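Local coordinates for MutT/nudix family protein (Deinococcus radiodurans, PDB 2W4E) that probably hydrolyses ADP-ribose as a magnesium-dependent Nudix pyrophosphatase, this N-terminally truncated chain carrying the Nudix domain, at residues R6-L11 with G48-R53; E18-R23 with E57-A62; P85-G90 with W133-E138. All coordinates share one frame; numbering follows the deposited sequence.

Interaction 1: residues R6-L11 with G48-R53; sequences RAVFIL and GAAAAR
V8 places CG1 between its own backbone N and carbonyl carbon (chi1 61°), while I10 swings CG1 the other way, anti to its carbonyl carbon (chi1 -58°), and between them the two residues clasp A51 of the helix. V8 is modelled in two conformers; in the one described, V8 CG2 lies 3.8 Å from A51 CB, and V8 CG1 leans over the A50–A51 peptide, 4.1 Å from A50 CB, contacts tied to this conformer. On the neighbouring inward-facing position of the strand, I10 CG1 lies 4.1 Å from A51 CB, and I10 CD1 rests on the A51 backbone, 3.9 Å from A51 O, a van der Waals contact of a methyl with a carbonyl oxygen. Residues 39-60 carry the Nudix box, and the helix that begins at 47 is here laid across strand 6-14 with segment axes 8.4 Å apart at 54°. The small side chains of A50 and A51 are consistent with so near an approach. Replacing I10 by an alanine would probably open a gap beside A51, whose methyl would keep V8 but lose its second neighbour on the strand. From the same helix R53 makes salt bridges to E45 and E57, and on the sheet side L86 packs against V8 and A88 against I10.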
loop_
_atom_site.group_PDB
_atom_site.type_symbol
_atom_site.label_atom_id
_atom_site.label_comp_id
_atom_site.label_asym_id
_atom_site.label_seq_id
_atom_site.Cartn_x
_atom_site.Cartn_y
_atom_site.Cartn_z
ATOM N N ARG A 6 1.639 -0.627 17.110
ATOM C CA ARG A 6 2.203 0.154 16.007
ATOM C C ARG A 6 3.447 -0.548 15.479
ATOM O O ARG A 6 4.166 -1.175 16.244
ATOM C CB ARG A 6 2.584 1.563 16.479
ATOM C CG ARG A 6 1.439 2.358 17.111
ATOM C CD ARG A 6 1.851 3.756 17.590
ATOM N NE ARG A 6 2.749 3.725 18.755
ATOM C CZ ARG A 6 3.554 4.723 19.132
ATOM N NH1 ARG A 6 3.607 5.865 18.448
ATOM N NH2 ARG A 6 4.329 4.569 20.199
ATOM N N ALA A 7 3.714 -0.426 14.175
ATOM C CA ALA A 7 5.004 -0.846 13.629
ATOM C C ALA A 7 5.480 0.285 12.734
ATOM O O ALA A 7 4.661 1.064 12.202
ATOM C CB ALA A 7 4.848 -2.132 12.833
ATOM N N VAL A 8 6.796 0.363 12.565
ATOM C CA VAL A 8 7.416 1.366 11.716
ATOM C C VAL A 8 7.998 0.692 10.481
ATOM O O VAL A 8 8.485 -0.425 10.574
ATOM C CB VAL A 8 8.475 2.159 12.525
ATOM C CG1 VAL A 8 9.588 1.240 13.040
ATOM C CG2 VAL A 8 9.007 3.274 11.700
ATOM N N PHE A 9 7.863 1.328 9.315
ATOM C CA PHE A 9 8.409 0.787 8.081
ATOM C C PHE A 9 9.345 1.859 7.576
ATOM O O PHE A 9 9.012 3.042 7.589
ATOM C CB PHE A 9 7.297 0.513 7.057
ATOM C CG PHE A 9 6.634 -0.813 7.243
ATOM C CD1 PHE A 9 6.844 -1.844 6.330
ATOM C CD2 PHE A 9 5.819 -1.049 8.354
ATOM C CE1 PHE A 9 6.263 -3.122 6.521
ATOM C CE2 PHE A 9 5.246 -2.313 8.548
ATOM C CZ PHE A 9 5.473 -3.343 7.623
ATOM N N ILE A 10 10.520 1.442 7.148
ATOM C CA ILE A 10 11.567 2.353 6.728
ATOM C C ILE A 10 12.090 1.997 5.364
ATOM O O ILE A 10 12.681 0.904 5.160
ATOM C CB ILE A 10 12.795 2.331 7.712
ATOM C CG1 ILE A 10 12.384 2.683 9.144
ATOM C CG2 ILE A 10 13.894 3.328 7.218
ATOM C CD1 ILE A 10 12.142 1.478 9.989
ATOM N N LEU A 11 11.954 2.935 4.443
ATOM C CA LEU A 11 12.629 2.813 3.163
ATOM C C LEU A 11 14.012 3.508 3.256
ATOM O O LEU A 11 14.085 4.727 3.262
ATOM C CB LEU A 11 11.769 3.448 2.051
ATOM C CG LEU A 11 12.436 3.644 0.668
ATOM C CD1 LEU A 11 12.989 2.279 0.152
ATOM C CD2 LEU A 11 11.351 4.247 -0.280
ATOM N N GLY A 48 10.224 7.933 16.013
ATOM C CA GLY A 48 11.569 8.301 15.536
ATOM C C GLY A 48 12.603 7.328 16.047
ATOM O O GLY A 48 13.457 6.865 15.293
ATOM N N ALA A 49 12.484 6.963 17.332
ATOM C CA ALA A 49 13.458 6.088 17.991
ATOM C C ALA A 49 13.330 4.627 17.592
ATOM O O ALA A 49 14.349 3.932 17.412
ATOM C CB ALA A 49 13.375 6.233 19.526
ATOM N N ALA A 50 12.094 4.138 17.476
ATOM C CA ALA A 50 11.866 2.789 16.942
ATOM C C ALA A 50 12.491 2.662 15.530
ATOM O O ALA A 50 13.149 1.656 15.198
ATOM C CB ALA A 50 10.363 2.502 16.876
ATOM N N ALA A 51 12.277 3.686 14.718
ATOM C CA ALA A 51 12.788 3.696 13.320
ATOM C C ALA A 51 14.314 3.539 13.243
ATOM O O ALA A 51 14.795 2.631 12.580
ATOM C CB ALA A 51 12.281 4.937 12.536
ATOM N N ALA A 52 15.071 4.354 13.983
ATOM C CA ALA A 52 16.533 4.237 14.011
ATOM C C ALA A 52 17.011 2.872 14.541
ATOM O O ALA A 52 17.901 2.235 13.951
ATOM C CB ALA A 52 17.139 5.379 14.799
ATOM N N ARG A 53 16.371 2.398 15.612
ATOM C CA ARG A 53 16.689 1.118 16.189
ATOM C C ARG A 53 16.564 -0.020 15.171
ATOM O O ARG A 53 17.474 -0.840 15.001
ATOM C CB ARG A 53 15.803 0.822 17.437
ATOM C CG ARG A 53 16.208 -0.505 18.030
ATOM C CD ARG A 53 15.359 -1.106 19.150
ATOM N NE ARG A 53 13.953 -0.755 19.051
ATOM C CZ ARG A 53 13.067 -1.409 18.320
ATOM N NH1 ARG A 53 13.443 -2.466 17.593
ATOM N NH2 ARG A 53 11.804 -1.002 18.310
#

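Interaction 2: residues E18-R23 with E57-A62; sequences EAVLIR and EEVGGA
The carboxylate of E58 is the flat group that meets I22: the methyl CD1 stands off to one side of its plane, neither within it nor squarely above it, and I22 CD1 is almost evenly spaced from the two oxygens, 3.7 Å from E58 OE2 and 3.8 Å from E58 OE1. The two side chains meet at about a right angle, the isoleucine end facing the carboxylate. E58 OE2 finds its polar partner outside the pair, accepting a hydrogen bond from A38 N, and the aliphatic surroundings of the same side chain include V37 and I104.

The next residue, V59, supplies a purely apolar meeting. Its CG1, anti to the carbonyl carbon (chi1 -70°), is directed at the strand, where I22 CG2 comes to 3.6 Å and V20 CG1 to 3.9 Å from V59 CG1. One methyl is thus shared by two residues on the same face of strand 18-26, while L21 between them turns to the other side. This places the later part of the Nudix helix over the three-stranded antiparallel sheet in which 18-26 is the central strand. Immediately afterwards G60 leaves the helical conformation with positive phi, and the chain moves off into strand 61-62. The carbonyl of V59 is engaged by R106 NH2 from strand 104-110.

No hydrogen bond joins the two segments, so the contact between them is van der Waals, methyl on methyl at V59 and methyl on carboxylate at E58. I22 CD1 rests against a carboxylate that the bond from A38 N to OE2 probably helps to orient.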
loop_
_atom_site.group_PDB
_atom_site.type_symbol
_atom_site.label_atom_id
_atom_site.label_comp_id
_atom_site.label_asym_id
_atom_site.label_seq_id
_atom_site.Cartn_x
_atom_site.Cartn_y
_atom_site.Cartn_z
ATOM N N GLU A 18 20.655 4.313 -3.758
ATOM C CA GLU A 18 20.293 2.906 -3.714
ATOM C C GLU A 18 19.341 2.661 -2.567
ATOM O O GLU A 18 19.473 3.285 -1.495
ATOM C CB GLU A 18 21.520 2.064 -3.478
ATOM C CG GLU A 18 22.626 2.413 -4.435
ATOM C CD GLU A 18 23.936 2.092 -3.804
ATOM O OE1 GLU A 18 24.252 2.673 -2.726
ATOM O OE2 GLU A 18 24.633 1.227 -4.356
ATOM N N ALA A 19 18.365 1.792 -2.793
ATOM C CA ALA A 19 17.482 1.370 -1.706
ATOM C C ALA A 19 18.141 0.214 -0.976
ATOM O O ALA A 19 18.751 -0.656 -1.599
ATOM C CB ALA A 19 16.124 0.932 -2.263
ATOM N N VAL A 20 18.001 0.188 0.336
ATOM C CA VAL A 20 18.465 -0.934 1.111
ATOM C C VAL A 20 17.281 -1.826 1.484
ATOM O O VAL A 20 16.575 -1.526 2.450
ATOM C CB VAL A 20 19.233 -0.484 2.373
ATOM C CG1 VAL A 20 19.825 -1.714 3.104
ATOM C CG2 VAL A 20 20.340 0.540 1.970
ATOM N N LEU A 21 17.094 -2.906 0.722
ATOM C CA LEU A 21 16.008 -3.865 0.960
ATOM C C LEU A 21 16.479 -5.089 1.714
ATOM O O LEU A 21 17.664 -5.292 1.889
ATOM C CB LEU A 21 15.382 -4.313 -0.374
ATOM C CG LEU A 21 15.046 -3.158 -1.299
ATOM C CD1 LEU A 21 14.339 -3.617 -2.600
ATOM C CD2 LEU A 21 14.139 -2.195 -0.509
ATOM N N ILE A 22 15.531 -5.907 2.151
ATOM C CA ILE A 22 15.840 -7.218 2.709
ATOM C C ILE A 22 15.024 -8.320 2.032
ATOM O O ILE A 22 13.934 -8.053 1.490
ATOM C CB ILE A 22 15.586 -7.286 4.220
ATOM C CG1 ILE A 22 14.118 -6.920 4.532
ATOM C CG2 ILE A 22 16.590 -6.392 4.975
ATOM C CD1 ILE A 22 13.733 -7.097 5.987
ATOM N N ARG A 23 15.563 -9.541 2.045
ATOM C CA ARG A 23 14.781 -10.731 1.657
ATOM C C ARG A 23 14.666 -11.482 2.939
ATOM O O ARG A 23 15.659 -11.896 3.533
ATOM C CB ARG A 23 15.420 -11.596 0.543
ATOM C CG ARG A 23 15.549 -10.894 -0.839
ATOM C CD ARG A 23 15.815 -11.877 -2.012
ATOM N NE ARG A 23 16.168 -11.123 -3.228
ATOM C CZ ARG A 23 17.391 -11.026 -3.753
ATOM N NH1 ARG A 23 18.423 -11.643 -3.196
ATOM N NH2 ARG A 23 17.588 -10.295 -4.848
ATOM N N GLU A 57 19.390 -2.422 13.731
ATOM C CA GLU A 57 19.308 -3.849 14.001
ATOM C C GLU A 57 19.112 -4.716 12.754
ATOM O O GLU A 57 19.736 -5.779 12.631
ATOM C CB GLU A 57 18.212 -4.142 15.041
ATOM C CG GLU A 57 18.410 -3.399 16.338
ATOM C CD GLU A 57 17.332 -3.715 17.415
ATOM O OE1 GLU A 57 17.663 -3.526 18.606
ATOM O OE2 GLU A 57 16.180 -4.123 17.090
ATOM N N GLU A 58 18.284 -4.282 11.806
ATOM C CA GLU A 58 17.976 -5.141 10.664
ATOM C C GLU A 58 19.016 -5.105 9.553
ATOM O O GLU A 58 19.241 -6.128 8.931
ATOM C CB GLU A 58 16.574 -4.866 10.065
ATOM C CG GLU A 58 15.494 -5.734 10.657
ATOM C CD GLU A 58 14.283 -5.893 9.743
ATOM O OE1 GLU A 58 13.648 -6.970 9.779
ATOM O OE2 GLU A 58 13.954 -4.952 8.996
ATOM N N VAL A 59 19.613 -3.947 9.265
ATOM C CA VAL A 59 20.526 -3.843 8.122
ATOM C C VAL A 59 21.855 -3.183 8.462
ATOM O O VAL A 59 22.681 -2.973 7.569
ATOM C CB VAL A 59 19.918 -3.059 6.903
ATOM C CG1 VAL A 59 18.810 -3.854 6.213
ATOM C CG2 VAL A 59 19.464 -1.645 7.308
ATOM N N GLY A 60 22.018 -2.837 9.732
ATOM C CA GLY A 60 23.235 -2.176 10.240
ATOM C C GLY A 60 23.336 -0.777 9.659
ATOM O O GLY A 60 24.408 -0.355 9.252
ATOM N N GLY A 61 22.214 -0.075 9.596
ATOM C CA GLY A 61 22.169 1.203 8.870
ATOM C C GLY A 61 22.019 2.353 9.828
ATOM O O GLY A 61 21.532 2.154 10.931
ATOM N N ALA A 62 22.454 3.558 9.418
ATOM C CA ALA A 62 22.102 4.815 10.102
ATOM C C ALA A 62 21.756 5.846 9.041
ATOM O O ALA A 62 22.298 5.806 7.960
ATOM C CB ALA A 62 23.274 5.309 10.927
#

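Interaction 3: residues P85-G90 with W133-E138; sequences PLLALG and WQARGE
E138 meets L87 through the carbon part of its side chain, and following it outward shows how one residue can serve both core and surface. E138 CB lies 4.0 Å from L87 CD2. The next carbon, E138 CG, set anti to the backbone N (chi1 -166°), comes closer, 3.6 Å from L87 CD2. There the chain bends (chi2 67°), carrying CD and the carboxylate away from the leucine: OE1 forms a salt bridge with R141 NH2 and OE2 one with R142 NE, so each oxygen has its own arginine. The two cations probably help to fix the rotation of the carboxylate.

L87, for its part, is forked. CD2 takes the aliphatic stem of E138, whereas L87 CD1 lies 4.4 Å from A135 CB, about a turn earlier on the helix. The residue also packs on V13 and L139.

At the start of the strand segment, P85 presents its ring to Q134. The extended glutamine runs across the proline at about a right angle and sets Q134 OE1 3.1 Å from P85 CG, a close approach, and 3.9 Å from P85 CB. Its other amide atom, NE2, bonds P70 O. The preceding residue, W133, meets the ring of W133 of the second subunit, nearly parallel to it, so this helix also contributes to the dimer contact.

The segment axes run 9.1 Å apart at 40°. P85 and L87 face helix 126-141, while L86 and A88 turn to the side where V8 and I10 meet the Nudix helix: helices on both faces of a mixed sheet, the alpha-beta-alpha sandwich of the Nudix fold.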
loop_
_atom_site.group_PDB
_atom_site.type_symbol
_atom_site.label_atom_id
_atom_site.label_comp_id
_atom_site.label_asym_id
_atom_site.label_seq_id
_atom_site.Cartn_x
_atom_site.Cartn_y
_atom_site.Cartn_z
ATOM N N PRO A 85 5.021 4.626 7.890
ATOM C CA PRO A 85 6.176 4.565 6.986
ATOM C C PRO A 85 7.086 5.794 7.088
ATOM O O PRO A 85 6.585 6.911 7.323
ATOM C CB PRO A 85 5.543 4.438 5.594
ATOM C CG PRO A 85 4.197 5.111 5.712
ATOM C CD PRO A 85 3.776 4.981 7.198
ATOM N N LEU A 86 8.409 5.582 7.003
ATOM C CA LEU A 86 9.360 6.690 6.879
ATOM C C LEU A 86 10.358 6.464 5.738
ATOM O O LEU A 86 10.831 5.317 5.503
ATOM C CB LEU A 86 10.108 6.999 8.201
ATOM C CG LEU A 86 9.222 7.522 9.373
ATOM C CD1 LEU A 86 8.881 6.388 10.266
ATOM C CD2 LEU A 86 9.897 8.656 10.193
ATOM N N LEU A 87 10.700 7.557 5.075
ATOM C CA LEU A 87 11.841 7.568 4.162
ATOM C C LEU A 87 13.139 7.995 4.900
ATOM O O LEU A 87 13.223 9.112 5.449
ATOM C CB LEU A 87 11.547 8.525 3.034
ATOM C CG LEU A 87 12.695 8.813 2.064
ATOM C CD1 LEU A 87 13.126 7.494 1.309
ATOM C CD2 LEU A 87 12.239 9.874 1.071
ATOM N N ALA A 88 14.136 7.122 4.907
ATOM C CA ALA A 88 15.453 7.455 5.496
ATOM C C ALA A 88 16.484 7.754 4.373
ATOM O O ALA A 88 16.673 6.954 3.440
ATOM C CB ALA A 88 15.929 6.313 6.422
ATOM N N LEU A 89 17.143 8.911 4.459
ATOM C CA LEU A 89 18.089 9.328 3.406
ATOM C C LEU A 89 19.504 9.357 3.945
ATOM O O LEU A 89 19.720 9.320 5.185
ATOM C CB LEU A 89 17.687 10.711 2.844
ATOM C CG LEU A 89 16.241 10.561 2.324
ATOM C CD1 LEU A 89 15.437 11.817 2.409
ATOM C CD2 LEU A 89 16.170 9.935 0.893
ATOM N N GLY A 90 20.475 9.427 3.038
ATOM C CA GLY A 90 21.879 9.489 3.484
ATOM C C GLY A 90 22.314 8.276 4.295
ATOM O O GLY A 90 23.190 8.381 5.154
ATOM N N TRP A 133 5.535 3.729 -3.145
ATOM C CA TRP A 133 4.716 4.683 -3.851
ATOM C C TRP A 133 4.691 6.014 -3.102
ATOM O O TRP A 133 4.858 7.055 -3.710
ATOM C CB TRP A 133 3.289 4.165 -4.058
ATOM C CG TRP A 133 3.182 3.196 -5.154
ATOM C CD1 TRP A 133 2.945 1.853 -5.044
ATOM C CD2 TRP A 133 3.314 3.468 -6.553
ATOM N NE1 TRP A 133 2.912 1.271 -6.296
ATOM C CE2 TRP A 133 3.144 2.235 -7.241
ATOM C CE3 TRP A 133 3.541 4.625 -7.295
ATOM C CZ2 TRP A 133 3.203 2.137 -8.632
ATOM C CZ3 TRP A 133 3.583 4.537 -8.691
ATOM C CH2 TRP A 133 3.399 3.294 -9.342
ATOM N N GLN A 134 4.452 5.990 -1.792
ATOM C CA GLN A 134 4.338 7.267 -1.055
ATOM C C GLN A 134 5.656 8.056 -1.045
ATOM O O GLN A 134 5.625 9.274 -0.990
ATOM C CB GLN A 134 3.910 7.015 0.407
ATOM C CG GLN A 134 2.467 6.494 0.632
ATOM C CD GLN A 134 2.300 6.086 2.111
ATOM O OE1 GLN A 134 3.299 5.887 2.813
ATOM N NE2 GLN A 134 1.089 5.941 2.565
ATOM N N ALA A 135 6.808 7.374 -1.098
ATOM C CA ALA A 135 8.110 8.064 -1.086
ATOM C C ALA A 135 8.534 8.630 -2.461
ATOM O O ALA A 135 9.496 9.387 -2.562
ATOM C CB ALA A 135 9.199 7.089 -0.591
ATOM N N ARG A 136 7.828 8.229 -3.511
ATOM C CA ARG A 136 8.311 8.442 -4.899
ATOM C C ARG A 136 8.430 9.922 -5.255
ATOM O O ARG A 136 9.417 10.326 -5.862
ATOM C CB ARG A 136 7.388 7.715 -5.895
ATOM C CG ARG A 136 7.896 7.723 -7.329
ATOM C CD ARG A 136 6.936 6.936 -8.249
ATOM N NE ARG A 136 7.661 6.655 -9.489
ATOM C CZ ARG A 136 7.396 5.687 -10.352
ATOM N NH1 ARG A 136 6.383 4.839 -10.157
ATOM N NH2 ARG A 136 8.148 5.576 -11.440
ATOM N N GLY A 137 7.436 10.721 -4.856
ATOM C CA GLY A 137 7.443 12.184 -5.129
ATOM C C GLY A 137 8.675 12.840 -4.509
ATOM O O GLY A 137 9.444 13.549 -5.199
ATOM N N GLU A 138 8.882 12.585 -3.219
ATOM C CA GLU A 138 10.119 13.025 -2.516
ATOM C C GLU A 138 11.430 12.633 -3.223
ATOM O O GLU A 138 12.333 13.455 -3.385
ATOM C CB GLU A 138 10.101 12.500 -1.071
ATOM C CG GLU A 138 11.104 13.110 -0.145
ATOM C CD GLU A 138 10.870 14.614 0.172
ATOM O OE1 GLU A 138 9.752 15.037 0.545
ATOM O OE2 GLU A 138 11.837 15.377 0.058
#

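In the fold
From the N terminus, strand 6-14 opens interaction 1 and strand 18-26 opens interaction 2 before either is closed. Helix 47-59 then closes both in the same order, its earlier part at 48-53 and its later part at 57-59, so the two loops cross rather than nest, and the helix is tied to a strand of each sheet. L11 and A19 touch where the two first segments come near each other. Interaction 3 follows in series: strand 82-93, in the mixed sheet, opens the loop and helix 126-141 closes it by packing on that strand. Its strand is the parallel neighbour of 6-14, with F9 O and L11 N probably hydrogen-bonded to L86, which joins interactions 1 and 3.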